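Local coordinates for protein putative uronate isomerase (Thermotoga maritima, PDB 4NAR) that is a lactate-racemase family protein that may act as a lactate racemase, its own reaction not being firmly established, at residues K50-Y53 against R54-E58; G169-T173 against E174-T178; G392-P396 against S397-K401. All coordinates share one frame; numbering follows the deposited sequence.

Contact 1: K50-Y53 against R54-E58; sequences KNLY and RFLLE
Leu52 and Leu56, one helical turn apart, make the buried apolar pair of this stretch of helix. The two run alongside one another in the same direction, with Leu52 CG 3.8 Å from Leu56 CD2, and both also touch Val23 and Phe146. The Tyr53 ring is buried as well. With CG anti to the backbone N (chi1 167°), it leans out beside its own carbonyl carbon, where the following turn can bring Leu57 above it. Leu57, itself exposed, covers the ring from the solvent side: its branch point lies over one face, offset toward the rim, with CG 4.3 Å from the centroid and 22° off the ring normal, a CH-pi contact. Leu57 CD1 reaches farther along the ring and stands 3.7 Å from Tyr53 OH. The hydroxyl is hydrogen-bonded to Glu91, and Phe64 packs against the ring edge-to-face. With an alanine in place of Tyr53, Leu57 and Phe64 would probably lose the ring they pack on, and Glu91 its hydroxyl partner. Asn51 belongs to the packed part too, a buried amide against helix 12-24 whose ND2 is satisfied by Leu47 O and Glu12. The solvent side is looser. Arg54, bent at chi2, sends its guanidinium away from the preceding turn, and Arg54 NE is 4.0 Å from Glu58 OE2, a long ion pair by charge alone: no N-H points at the oxygen, which is far off the plane of the group. Beneath the side chains run four backbone bonds of the i to i+4 kind, the straightest being Phe55 N to Asn51 O (3.1 Å, 176°). The pattern is that of an amphipathic alpha-helix, here the crossover helix 45-58 of the beta-alpha-beta unit that joins parallel strands 31-36 and 63-68.

Contact 2: G169-T173 against E174-T178; sequences GIAST and EVVDT
Ser172 and Val176 meet where a loop turns into helix 173-186, and backbone hydrogen bonds set the first turn. Val176 N gives a weak one to Ser172 O at 3.3 Å, whereas Asp177 N reaches Thr173 O at 2.8 Å with an N-H...O angle of 163°. One residue on, Glu174 O accepts both Thr178 N and Thr178 OG1, the two donors arriving from opposite faces of the carbonyl plane; the hydroxyl bond, OG1 to O, measures 3.0 Å. Apolar contacts gather round the Ala171 methyl, whose CB touches Val176 CG2 at 4.1 Å and Val175 CG1 at 4.2 Å. Val176 CG2 sits beside its own backbone N (the other methyl is anti to that N, chi1 169°), and this brings it within 3.2 Å of Ser172 O. Thr173 and Asp177 run alongside each other, Thr173 CG2 lying 3.7 Å from Asp177 OD2. The polar ends of Ser172 and Glu174 find partners on strand 130-135: Ser172 OG is hydrogen-bonded to Lys133 O, and Glu174, folding back at chi2 so that OE1 comes 3.6 Å from Thr173 N, makes a salt bridge through OE2 to Lys133 NZ. Both tie the helix start to that strand. The arrangement is a helix N-terminus whose first turn is closed by backbone bonds, with Ser172 at the N-cap position but supplying no side-chain capping bond.

Contact 3: G392-P396 against S397-K401; sequences GYMDP and SKIKK
Asp395 and Ser397 face each other in a type I beta turn, the carboxylate reaching forward to two donors of the serine. Asp395 CG stands anti to the backbone N (chi1 -167°), which swings OD1 over the turn: Ser397 N binds it at 3.2 Å, from above the carboxylate plane, closing an Asx turn, and Ser397 OG adds a weak bond to the same oxygen at 3.0 Å. Lys398 crosses the aspartate obliquely. Its chain, bent at chi2 and chi4, lays CD 3.4 Å from Asp395 OD2, while NZ is hydrogen-bonded to Ser397 OG at 3.1 Å; the ammonium and the carboxylate are near enough to feel each other's charge but do not form a salt bridge. Below these side chains Lys398 N closes the beta turn, bonding to Asp395 O at 3.1 Å from above the carbonyl plane, and Ile399 N makes a weak bond to Pro396 O. The apolar pair meets at about a right angle: the Ile399 terminal methyl, CD1, touches the selenium of Met394, a selenomethionine (SE to CD1 3.5 Å), and also approaches its CB. Here the chain leaves strand 392-393, at one margin of the parallel five-stranded sheet, and sets out toward strand 409-412 at the other. Met394 packs on Gln303 and Ile305, Pro396 and Ile399 on Tyr307, all of strand 302-308, and Ile399 also touches Trp411 of strand 409-412.

Overall arrangement
The three contacts follow one another along the chain and none touches another. Contacts 1 and 2 both lie in the N-terminal lactate racemase domain, yet their centres are 32 Å apart, one on a crossover helix of the mixed sheet, the other at the start of helix 173-186. Contact 3 belongs to the separate parallel sheet; its centre is 46 Å from that of contact 1 and 35 Å from that of contact 2, on the opposite side of the chain's centre from contact 2. A bound sulfate lies about 4 Å from the side chain of Val176 in contact 2; it is probably a crystallisation component, and whether it marks a working pocket is open.

Contact 1: K50-Y53 against R54-E58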
loop_
_atom_site.group_PDB
_atom_site.type_symbol
_atom_site.label_atom_id
_atom_site.label_comp_id
_atom_site.label_asym_id
_atom_site.label_seq_id
_atom_site.Cartn_x
_atom_site.Cartn_y
_atom_site.Cartn_z
ATOM N N LYS A 50 -16.605 -11.889 6.893
ATOM C CA LYS A 50 -17.433 -12.715 7.768
ATOM C C LYS A 50 -18.811 -13.012 7.150
ATOM O O LYS A 50 -19.338 -14.114 7.306
ATOM C CB LYS A 50 -17.550 -12.088 9.168
ATOM C CG LYS A 50 -18.815 -11.274 9.421
ATOM C CD LYS A 50 -18.715 -10.470 10.718
ATOM C CE LYS A 50 -20.058 -9.822 11.069
ATOM N NZ LYS A 50 -19.869 -8.676 12.002
ATOM N N ASN A 51 -19.378 -12.045 6.429
ATOM C CA ASN A 51 -20.689 -12.248 5.817
ATOM C C ASN A 51 -20.591 -13.102 4.570
ATOM O O ASN A 51 -21.436 -13.973 4.351
ATOM C CB ASN A 51 -21.398 -10.924 5.540
ATOM C CG ASN A 51 -22.011 -10.330 6.798
ATOM O OD1 ASN A 51 -22.832 -10.975 7.461
ATOM N ND2 ASN A 51 -21.596 -9.111 7.153
ATOM N N LEU A 52 -19.543 -12.868 3.775
ATOM C CA LEU A 52 -19.260 -13.710 2.616
ATOM C C LEU A 52 -19.163 -15.174 3.025
ATOM O O LEU A 52 -19.767 -16.045 2.394
ATOM C CB LEU A 52 -17.951 -13.284 1.959
ATOM C CG LEU A 52 -17.614 -13.922 0.614
ATOM C CD1 LEU A 52 -18.697 -13.603 -0.414
ATOM C CD2 LEU A 52 -16.264 -13.423 0.138
ATOM N N TYR A 53 -18.415 -15.430 4.097
ATOM C CA TYR A 53 -18.232 -16.788 4.607
ATOM C C TYR A 53 -19.552 -17.389 5.082
ATOM O O TYR A 53 -19.834 -18.551 4.819
ATOM C CB TYR A 53 -17.209 -16.784 5.741
ATOM C CG TYR A 53 -17.134 -18.053 6.571
ATOM C CD1 TYR A 53 -16.562 -19.216 6.059
ATOM C CD2 TYR A 53 -17.588 -18.073 7.894
ATOM C CE1 TYR A 53 -16.470 -20.373 6.833
ATOM C CE2 TYR A 53 -17.496 -19.224 8.675
ATOM C CZ TYR A 53 -16.938 -20.366 8.138
ATOM O OH TYR A 53 -16.850 -21.508 8.904
ATOM N N ARG A 54 -20.354 -16.587 5.778
ATOM C CA ARG A 54 -21.621 -17.058 6.315
ATOM C C ARG A 54 -22.540 -17.572 5.198
ATOM O O ARG A 54 -23.015 -18.713 5.237
ATOM C CB ARG A 54 -22.301 -15.937 7.090
ATOM C CG ARG A 54 -23.047 -16.411 8.320
ATOM C CD ARG A 54 -24.554 -16.478 8.097
ATOM N NE ARG A 54 -25.259 -16.308 9.366
ATOM C CZ ARG A 54 -25.659 -15.132 9.844
ATOM N NH1 ARG A 54 -25.444 -14.019 9.146
ATOM N NH2 ARG A 54 -26.279 -15.068 11.020
ATOM N N PHE A 55 -22.768 -16.719 4.203
ATOM C CA PHE A 55 -23.574 -17.067 3.040
ATOM C C PHE A 55 -22.998 -18.232 2.253
ATOM O O PHE A 55 -23.747 -19.044 1.698
ATOM C CB PHE A 55 -23.721 -15.849 2.129
ATOM C CG PHE A 55 -24.468 -14.712 2.767
ATOM C CD1 PHE A 55 -25.497 -14.958 3.669
ATOM C CD2 PHE A 55 -24.136 -13.395 2.479
ATOM C CE1 PHE A 55 -26.193 -13.910 4.263
ATOM C CE2 PHE A 55 -24.825 -12.340 3.068
ATOM C CZ PHE A 55 -25.854 -12.600 3.961
ATOM N N LEU A 56 -21.672 -18.305 2.186
ATOM C CA LEU A 56 -21.024 -19.430 1.528
ATOM C C LEU A 56 -21.304 -20.741 2.258
ATOM O O LEU A 56 -21.487 -21.778 1.616
ATOM C CB LEU A 56 -19.516 -19.208 1.411
ATOM C CG LEU A 56 -18.945 -18.843 0.042
ATOM C CD1 LEU A 56 -20.043 -18.472 -0.951
ATOM C CD2 LEU A 56 -17.944 -17.716 0.199
ATOM N N LEU A 57 -21.327 -20.702 3.588
ATOM C CA LEU A 57 -21.674 -21.890 4.360
ATOM C C LEU A 57 -23.066 -22.404 3.984
ATOM O O LEU A 57 -23.243 -23.601 3.735
ATOM C CB LEU A 57 -21.625 -21.605 5.856
ATOM C CG LEU A 57 -20.298 -21.867 6.558
ATOM C CD1 LEU A 57 -20.477 -21.720 8.063
ATOM C CD2 LEU A 57 -19.746 -23.251 6.202
ATOM N N GLU A 58 -24.039 -21.492 3.925
ATOM C CA GLU A 58 -25.438 -21.830 3.631
ATOM C C GLU A 58 -25.639 -22.495 2.269
ATOM O O GLU A 58 -26.630 -23.196 2.060
ATOM C CB GLU A 58 -26.339 -20.590 3.746
ATOM C CG GLU A 58 -26.717 -20.225 5.176
ATOM C CD GLU A 58 -27.118 -18.755 5.324
ATOM O OE1 GLU A 58 -27.404 -18.097 4.292
ATOM O OE2 GLU A 58 -27.135 -18.257 6.479
#

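Contact 2: G169-T173 against E174-T178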
loop_
_atom_site.group_PDB
_atom_site.type_symbol
_atom_site.label_atom_id
_atom_site.label_comp_id
_atom_site.label_asym_id
_atom_site.label_seq_id
_atom_site.Cartn_x
_atom_site.Cartn_y
_atom_site.Cartn_z
ATOM N N GLY A 169 0.671 -7.080 -3.680
ATOM C CA GLY A 169 0.051 -7.869 -2.623
ATOM C C GLY A 169 0.496 -9.315 -2.439
ATOM O O GLY A 169 0.841 -9.740 -1.319
ATOM N N ILE A 170 0.486 -10.083 -3.526
ATOM C CA ILE A 170 0.833 -11.493 -3.446
ATOM C C ILE A 170 1.830 -11.852 -4.543
ATOM O O ILE A 170 1.801 -12.952 -5.122
ATOM C CB ILE A 170 -0.423 -12.368 -3.571
ATOM C CG1 ILE A 170 -1.139 -12.039 -4.889
ATOM C CG2 ILE A 170 -1.345 -12.170 -2.350
ATOM C CD1 ILE A 170 -2.383 -12.819 -5.129
ATOM N N ALA A 171 2.717 -10.910 -4.817
ATOM C CA ALA A 171 3.679 -11.064 -5.898
ATOM C C ALA A 171 5.082 -11.294 -5.319
ATOM O O ALA A 171 5.256 -11.924 -4.246
ATOM C CB ALA A 171 3.648 -9.834 -6.806
ATOM N N SER A 172 6.083 -10.767 -6.015
ATOM C CA SER A 172 7.447 -10.923 -5.568
ATOM C C SER A 172 8.360 -9.840 -6.120
ATOM O O SER A 172 7.920 -8.906 -6.807
ATOM C CB SER A 172 7.972 -12.321 -5.916
ATOM O OG SER A 172 7.703 -12.658 -7.268
ATOM N N THR A 173 9.643 -10.031 -5.845
ATOM C CA THR A 173 10.657 -8.999 -5.924
ATOM C C THR A 173 10.805 -8.278 -7.258
ATOM O O THR A 173 10.825 -7.046 -7.295
ATOM C CB THR A 173 12.011 -9.592 -5.523
ATOM O OG1 THR A 173 11.934 -9.968 -4.147
ATOM C CG2 THR A 173 13.123 -8.579 -5.697
ATOM N N GLU A 174 10.930 -9.037 -8.342
ATOM C CA GLU A 174 11.321 -8.437 -9.612
ATOM C C GLU A 174 10.293 -7.433 -10.102
ATOM O O GLU A 174 10.641 -6.273 -10.363
ATOM C CB GLU A 174 11.594 -9.485 -10.694
ATOM C CG GLU A 174 12.585 -10.559 -10.298
ATOM C CD GLU A 174 11.887 -11.769 -9.675
ATOM O OE1 GLU A 174 10.897 -11.580 -8.898
ATOM O OE2 GLU A 174 12.327 -12.911 -9.973
ATOM N N VAL A 175 9.034 -7.864 -10.217
ATOM C CA VAL A 175 8.015 -6.977 -10.753
ATOM C C VAL A 175 7.730 -5.801 -9.801
ATOM O O VAL A 175 7.451 -4.675 -10.246
ATOM C CB VAL A 175 6.715 -7.754 -11.117
ATOM C CG1 VAL A 175 6.096 -8.423 -9.858
ATOM C CG2 VAL A 175 5.714 -6.848 -11.846
ATOM N N VAL A 176 7.836 -6.053 -8.499
ATOM C CA VAL A 176 7.559 -5.027 -7.498
ATOM C C VAL A 176 8.678 -3.959 -7.463
ATOM O O VAL A 176 8.404 -2.751 -7.341
ATOM C CB VAL A 176 7.297 -5.669 -6.110
ATOM C CG1 VAL A 176 7.272 -4.603 -4.990
ATOM C CG2 VAL A 176 5.977 -6.507 -6.148
ATOM N N ASP A 177 9.929 -4.397 -7.590
ATOM C CA ASP A 177 11.055 -3.468 -7.700
ATOM C C ASP A 177 10.838 -2.533 -8.890
ATOM O O ASP A 177 11.028 -1.304 -8.787
ATOM C CB ASP A 177 12.376 -4.224 -7.893
ATOM C CG ASP A 177 12.948 -4.778 -6.577
ATOM O OD1 ASP A 177 12.195 -4.918 -5.573
ATOM O OD2 ASP A 177 14.166 -5.082 -6.557
ATOM N N THR A 178 10.427 -3.139 -10.006
ATOM C CA THR A 178 10.228 -2.451 -11.271
ATOM C C THR A 178 9.159 -1.377 -11.174
ATOM O O THR A 178 9.380 -0.249 -11.630
ATOM C CB THR A 178 9.833 -3.439 -12.390
ATOM O OG1 THR A 178 10.916 -4.344 -12.632
ATOM C CG2 THR A 178 9.482 -2.698 -13.688
#

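Contact 3: G392-P396 against S397-K401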
loop_
_atom_site.group_PDB
_atom_site.type_symbol
_atom_site.label_atom_id
_atom_site.label_comp_id
_atom_site.label_asym_id
_atom_site.label_seq_id
_atom_site.Cartn_x
_atom_site.Cartn_y
_atom_site.Cartn_z
ATOM N N GLY A 392 15.928 13.421 10.925
ATOM C CA GLY A 392 15.890 14.170 12.170
ATOM C C GLY A 392 15.324 13.358 13.328
ATOM O O GLY A 392 14.864 12.222 13.135
ATOM N N TYR A 393 15.346 13.942 14.533
ATOM C CA TYR A 393 14.831 13.270 15.733
ATOM C C TYR A 393 14.087 14.228 16.664
ATOM O O TYR A 393 14.467 15.389 16.813
ATOM C CB TYR A 393 15.971 12.606 16.518
ATOM C CG TYR A 393 15.553 12.017 17.861
ATOM C CD1 TYR A 393 15.646 12.761 19.043
ATOM C CD2 TYR A 393 15.056 10.713 17.946
ATOM C CE1 TYR A 393 15.254 12.218 20.264
ATOM C CE2 TYR A 393 14.670 10.161 19.164
ATOM C CZ TYR A 393 14.777 10.916 20.317
ATOM O OH TYR A 393 14.390 10.363 21.518
HETATM N N MSE A 394 13.029 13.724 17.297
HETATM C CA MSE A 394 12.399 14.421 18.416
HETATM C C MSE A 394 11.983 13.384 19.436
HETATM O O MSE A 394 11.470 12.316 19.075
HETATM C CB MSE A 394 11.183 15.256 17.983
HETATM C CG MSE A 394 11.506 16.688 17.592
HETATM SE SE MSE A 394 9.892 17.725 17.154
HETATM C CE MSE A 394 10.761 19.240 16.273
ATOM N N ASP A 395 12.238 13.689 20.706
ATOM C CA ASP A 395 11.789 12.856 21.807
ATOM C C ASP A 395 10.276 12.771 21.701
ATOM O O ASP A 395 9.601 13.802 21.784
ATOM C CB ASP A 395 12.178 13.513 23.130
ATOM C CG ASP A 395 12.041 12.580 24.326
ATOM O OD1 ASP A 395 11.289 11.570 24.251
ATOM O OD2 ASP A 395 12.695 12.872 25.359
ATOM N N PRO A 396 9.740 11.548 21.500
ATOM C CA PRO A 396 8.291 11.331 21.359
ATOM C C PRO A 396 7.510 11.725 22.612
ATOM O O PRO A 396 6.320 12.050 22.510
ATOM C CB PRO A 396 8.172 9.812 21.133
ATOM C CG PRO A 396 9.446 9.234 21.712
ATOM C CD PRO A 396 10.494 10.282 21.405
ATOM N N SER A 397 8.164 11.695 23.773
ATOM C CA SER A 397 7.490 12.035 25.024
ATOM C C SER A 397 7.280 13.541 25.150
ATOM O O SER A 397 6.462 13.990 25.948
ATOM C CB SER A 397 8.279 11.523 26.232
ATOM O OG SER A 397 9.397 12.360 26.495
ATOM N N LYS A 398 8.024 14.320 24.369
ATOM C CA LYS A 398 7.917 15.776 24.427
ATOM C C LYS A 398 6.983 16.351 23.368
ATOM O O LYS A 398 6.817 17.571 23.281
ATOM C CB LYS A 398 9.293 16.439 24.294
ATOM C CG LYS A 398 10.008 16.680 25.618
ATOM C CD LYS A 398 10.527 15.380 26.223
ATOM C CE LYS A 398 11.022 15.586 27.662
ATOM N NZ LYS A 398 10.718 14.378 28.511
ATOM N N ILE A 399 6.381 15.484 22.556
ATOM C CA ILE A 399 5.468 15.947 21.510
ATOM C C ILE A 399 4.020 16.029 22.018
ATOM O O ILE A 399 3.470 15.025 22.470
ATOM C CB ILE A 399 5.519 15.033 20.274
ATOM C CG1 ILE A 399 6.962 14.853 19.794
ATOM C CG2 ILE A 399 4.652 15.613 19.151
ATOM C CD1 ILE A 399 7.600 16.130 19.284
ATOM N N LYS A 400 3.404 17.209 21.933
ATOM C CA LYS A 400 2.033 17.413 22.445
ATOM C C LYS A 400 1.202 18.336 21.551
ATOM O O LYS A 400 1.719 19.354 21.063
ATOM C CB LYS A 400 2.061 17.935 23.891
ATOM C CG LYS A 400 2.151 16.811 24.925
ATOM C CD LYS A 400 2.999 17.198 26.133
ATOM C CE LYS A 400 4.383 17.669 25.711
ATOM N NZ LYS A 400 5.162 18.195 26.874
ATOM N N LYS A 401 -0.072 17.985 21.335
ATOM C CA LYS A 401 -0.906 18.708 20.368
ATOM C C LYS A 401 -0.948 20.222 20.586
ATOM O O LYS A 401 -0.972 20.984 19.613
ATOM C CB LYS A 401 -2.338 18.144 20.297
ATOM C CG LYS A 401 -3.083 18.139 21.621
ATOM C CD LYS A 401 -4.333 17.233 21.601
ATOM C CE LYS A 401 -4.513 16.567 22.980
ATOM N NZ LYS A 401 -5.796 15.813 23.154
#